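Local coordinates for protein multicopper oxidase (Arthrobacter sp. FB24, PDB 3GDC) that probably oxidises phenolic or similar substrates in the manner of a laccase, using bound copper ions to pass the electrons to dioxygen, at residues T33-D38 with T67-E72. Sequence-based numbering, arbitrary orientation.
Sequences TLREWD and TLWARE
R35 reaches from one strand to the backbone of the other, its CD lying 3.2 Å from the carbonyl oxygen W69 O and also against A70, whose CB is 3.9 Å from the same CD. A bend in the chain at chi3 (-64°) then places NE near A70 CA. Beyond it, the guanidinium presents one face to the rim of the W69 indole, with R35 NH2 3.9 Å from W69 CZ3. The two planes stand 90° apart, the ring edge at CZ3 meeting the guanidinium face, whereas the cation-pi partner of W69 is R22. R35 is fixed by polar partners nearby: NE forms a salt bridge with D74, which also accepts the backbone N-H of R71, and NH1 bonds to R22 O.

This is packing across a cupredoxin-type beta sandwich. Strands 33-38 and 67-71 run antiparallel with their axes 8.9 Å apart, and side chains rather than backbone hydrogen bonds join them; strand 20-27, paired with both, bridges them at the side.

W37 supplies the apolar part. L68 CD2 sits over one face of its indole, in a CH-pi contact with the five-membered ring, 3.7 Å from the centroid and 8° off the normal. The six-membered ring turns its edge to the other strand: W37 CZ2 is 3.3 Å from W69 O, which lies near the ring plane and, though buried, has no hydrogen-bond partner in the model. Replacing W37 with an alanine would probably open a gap against L68 CD2, where the indole face had been, and leave D21 O without the N-H it receives from NE1. The L68 side chain itself lies about 14 Å from a bound copper ion.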
ATOM      1  N   THR A  33     -11.556 -26.353  24.061  1.00 26.30           N
ATOM      2  CA  THR A  33     -10.793 -27.284  23.246  1.00 24.83           C
ATOM      3  C   THR A  33      -9.297 -27.007  23.382  1.00 24.13           C
ATOM      4  O   THR A  33      -8.859 -25.849  23.329  1.00 23.71           O
ATOM      5  CB  THR A  33     -11.214 -27.164  21.765  1.00 24.87           C
ATOM      6  OG1 THR A  33     -12.583 -27.564  21.634  1.00 24.72           O
ATOM      7  CG2 THR A  33     -10.354 -28.030  20.862  1.00 24.53           C
ATOM      8  N   LEU A  34      -8.535 -28.073  23.603  1.00 22.88           N
ATOM      9  CA  LEU A  34      -7.081 -28.026  23.531  1.00 22.54           C
ATOM     10  C   LEU A  34      -6.666 -28.595  22.181  1.00 21.36           C
ATOM     11  O   LEU A  34      -6.936 -29.756  21.875  1.00 21.17           O
ATOM     12  CB  LEU A  34      -6.446 -28.829  24.671  1.00 22.68           C
ATOM     13  CG  LEU A  34      -4.915 -28.958  24.648  1.00 23.37           C
ATOM     14  CD1 LEU A  34      -4.220 -27.603  24.851  1.00 24.43           C
ATOM     15  CD2 LEU A  34      -4.435 -29.960  25.691  1.00 23.53           C
ATOM     16  N   ARG A  35      -6.008 -27.771  21.370  1.00 20.44           N
ATOM     17  CA  ARG A  35      -5.687 -28.150  20.001  1.00 19.54           C
ATOM     18  C   ARG A  35      -4.170 -28.166  19.847  1.00 18.68           C
ATOM     19  O   ARG A  35      -3.507 -27.200  20.223  1.00 18.89           O
ATOM     20  CB  ARG A  35      -6.333 -27.138  19.047  1.00 19.96           C
ATOM     21  CG  ARG A  35      -6.403 -27.563  17.615  1.00 20.64           C
ATOM     22  CD  ARG A  35      -7.100 -26.482  16.775  1.00 18.81           C
ATOM     23  NE  ARG A  35      -8.500 -26.272  17.144  1.00 19.09           N
ATOM     24  CZ  ARG A  35      -9.528 -26.997  16.702  1.00 19.38           C
ATOM     25  NH1 ARG A  35      -9.341 -27.996  15.849  1.00 20.78           N
ATOM     26  NH2 ARG A  35     -10.761 -26.708  17.111  1.00 19.36           N
ATOM     27  N   GLU A  36      -3.625 -29.254  19.315  1.00 18.49           N
ATOM     28  CA  GLU A  36      -2.165 -29.444  19.268  1.00 18.48           C
ATOM     29  C   GLU A  36      -1.627 -29.888  17.916  1.00 17.99           C
ATOM     30  O   GLU A  36      -2.260 -30.654  17.195  1.00 17.72           O
ATOM     31  CB  GLU A  36      -1.708 -30.454  20.325  1.00 20.11           C
ATOM     32  CG  GLU A  36      -2.282 -30.198  21.697  1.00 22.07           C
ATOM     33  CD  GLU A  36      -1.864 -31.248  22.683  1.00 25.85           C
ATOM     34  OE1 GLU A  36      -0.654 -31.330  22.974  1.00 27.08           O
ATOM     35  OE2 GLU A  36      -2.751 -31.986  23.168  1.00 28.24           O
ATOM     36  N   TRP A  37      -0.423 -29.427  17.594  1.00 17.69           N
ATOM     37  CA  TRP A  37       0.228 -29.829  16.358  1.00 17.53           C
ATOM     38  C   TRP A  37       1.680 -30.151  16.625  1.00 17.46           C
ATOM     39  O   TRP A  37       2.293 -29.571  17.523  1.00 17.79           O
ATOM     40  CB  TRP A  37       0.205 -28.692  15.337  1.00 17.11           C
ATOM     41  CG  TRP A  37      -1.130 -28.215  14.878  1.00 16.73           C
ATOM     42  CD1 TRP A  37      -1.806 -28.632  13.775  1.00 16.11           C
ATOM     43  CD2 TRP A  37      -1.926 -27.179  15.473  1.00 15.93           C
ATOM     44  NE1 TRP A  37      -2.981 -27.935  13.652  1.00 15.46           N
ATOM     45  CE2 TRP A  37      -3.080 -27.034  14.677  1.00 16.09           C
ATOM     46  CE3 TRP A  37      -1.779 -26.367  16.607  1.00 15.22           C
ATOM     47  CZ2 TRP A  37      -4.084 -26.107  14.971  1.00 17.51           C
ATOM     48  CZ3 TRP A  37      -2.776 -25.441  16.903  1.00 16.57           C
ATOM     49  CH2 TRP A  37      -3.913 -25.316  16.080  1.00 16.82           C
ATOM     50  N   ASP A  38       2.235 -31.051  15.821  1.00 18.09           N
ATOM     51  CA  ASP A  38       3.679 -31.263  15.791  1.00 18.75           C
ATOM     52  C   ASP A  38       4.233 -30.634  14.524  1.00 18.99           C
ATOM     53  O   ASP A  38       3.784 -30.959  13.418  1.00 19.61           O
ATOM     54  CB  ASP A  38       4.024 -32.754  15.778  1.00 19.31           C
ATOM     55  CG  ASP A  38       3.409 -33.501  16.929  1.00 22.62           C
ATOM     56  OD1 ASP A  38       3.428 -32.968  18.052  1.00 24.68           O
ATOM     57  OD2 ASP A  38       2.901 -34.619  16.703  1.00 27.60           O
ATOM     58  N   THR A  67      -1.047 -25.069   7.186  1.00 14.00           N
ATOM     59  CA  THR A  67      -2.001 -24.022   7.494  1.00 14.06           C
ATOM     60  C   THR A  67      -2.731 -24.446   8.767  1.00 14.47           C
ATOM     61  O   THR A  67      -3.547 -25.368   8.738  1.00 15.33           O
ATOM     62  CB  THR A  67      -2.996 -23.803   6.345  1.00 13.86           C
ATOM     63  OG1 THR A  67      -2.257 -23.483   5.151  1.00 14.69           O
ATOM     64  CG2 THR A  67      -3.937 -22.660   6.680  1.00 13.77           C
ATOM     65  N   LEU A  68      -2.405 -23.800   9.880  1.00 14.67           N
ATOM     66  CA  LEU A  68      -3.020 -24.148  11.164  1.00 15.76           C
ATOM     67  C   LEU A  68      -4.391 -23.500  11.271  1.00 16.45           C
ATOM     68  O   LEU A  68      -4.562 -22.324  10.925  1.00 17.09           O
ATOM     69  CB  LEU A  68      -2.111 -23.733  12.335  1.00 15.44           C
ATOM     70  CG  LEU A  68      -0.633 -24.140  12.267  1.00 16.80           C
ATOM     71  CD1 LEU A  68       0.076 -23.646  13.514  1.00 17.83           C
ATOM     72  CD2 LEU A  68      -0.399 -25.642  12.085  1.00 15.64           C
ATOM     73  N   TRP A  69      -5.375 -24.270  11.730  1.00 16.26           N
ATOM     74  CA  TRP A  69      -6.746 -23.782  11.868  1.00 17.26           C
ATOM     75  C   TRP A  69      -7.214 -23.991  13.310  1.00 17.28           C
ATOM     76  O   TRP A  69      -7.052 -25.074  13.863  1.00 17.27           O
ATOM     77  CB  TRP A  69      -7.670 -24.535  10.902  1.00 17.56           C
ATOM     78  CG  TRP A  69      -9.084 -24.020  10.881  1.00 19.00           C
ATOM     79  CD1 TRP A  69      -9.617 -23.121   9.994  1.00 20.63           C
ATOM     80  CD2 TRP A  69     -10.135 -24.342  11.803  1.00 20.74           C
ATOM     81  NE1 TRP A  69     -10.941 -22.881  10.297  1.00 20.31           N
ATOM     82  CE2 TRP A  69     -11.281 -23.615  11.407  1.00 20.98           C
ATOM     83  CE3 TRP A  69     -10.223 -25.191  12.920  1.00 21.39           C
ATOM     84  CZ2 TRP A  69     -12.502 -23.703  12.091  1.00 21.21           C
ATOM     85  CZ3 TRP A  69     -11.435 -25.274  13.602  1.00 21.30           C
ATOM     86  CH2 TRP A  69     -12.557 -24.534  13.185  1.00 20.86           C
ATOM     87  N   ALA A  70      -7.773 -22.950  13.909  1.00 17.60           N
ATOM     88  CA  ALA A  70      -8.340 -23.057  15.258  1.00 18.23           C
ATOM     89  C   ALA A  70      -9.615 -22.243  15.359  1.00 18.94           C
ATOM     90  O   ALA A  70      -9.907 -21.421  14.490  1.00 18.98           O
ATOM     91  CB  ALA A  70      -7.333 -22.600  16.284  1.00 18.29           C
ATOM     92  N   ARG A  71     -10.392 -22.482  16.415  1.00 19.26           N
ATOM     93  CA  ARG A  71     -11.525 -21.632  16.715  1.00 20.20           C
ATOM     94  C   ARG A  71     -11.168 -20.650  17.829  1.00 19.80           C
ATOM     95  O   ARG A  71     -10.456 -21.001  18.773  1.00 19.56           O
ATOM     96  CB  ARG A  71     -12.716 -22.489  17.118  1.00 20.93           C
ATOM     97  CG  ARG A  71     -14.042 -21.786  17.041  1.00 25.84           C
ATOM     98  CD  ARG A  71     -14.864 -22.238  18.214  1.00 31.74           C
ATOM     99  NE  ARG A  71     -16.265 -22.449  17.880  1.00 36.42           N
ATOM    100  CZ  ARG A  71     -17.134 -23.035  18.699  1.00 37.90           C
ATOM    101  NH1 ARG A  71     -16.736 -23.459  19.892  1.00 39.55           N
ATOM    102  NH2 ARG A  71     -18.395 -23.201  18.322  1.00 39.66           N
ATOM    103  N   GLU A  72     -11.675 -19.426  17.708  1.00 19.71           N
ATOM    104  CA  GLU A  72     -11.423 -18.358  18.666  1.00 20.73           C
ATOM    105  C   GLU A  72     -11.565 -18.872  20.101  1.00 20.68           C
ATOM    106  O   GLU A  72     -12.571 -19.484  20.452  1.00 20.68           O
ATOM    107  CB  GLU A  72     -12.391 -17.201  18.425  1.00 20.51           C
ATOM    108  CG  GLU A  72     -12.148 -15.988  19.294  1.00 21.21           C
ATOM    109  CD  GLU A  72     -13.220 -14.912  19.136  1.00 22.14           C
ATOM    110  OE1 GLU A  72     -14.225 -15.114  18.408  1.00 24.84           O
ATOM    111  OE2 GLU A  72     -13.055 -13.849  19.760  1.00 25.77           O
TER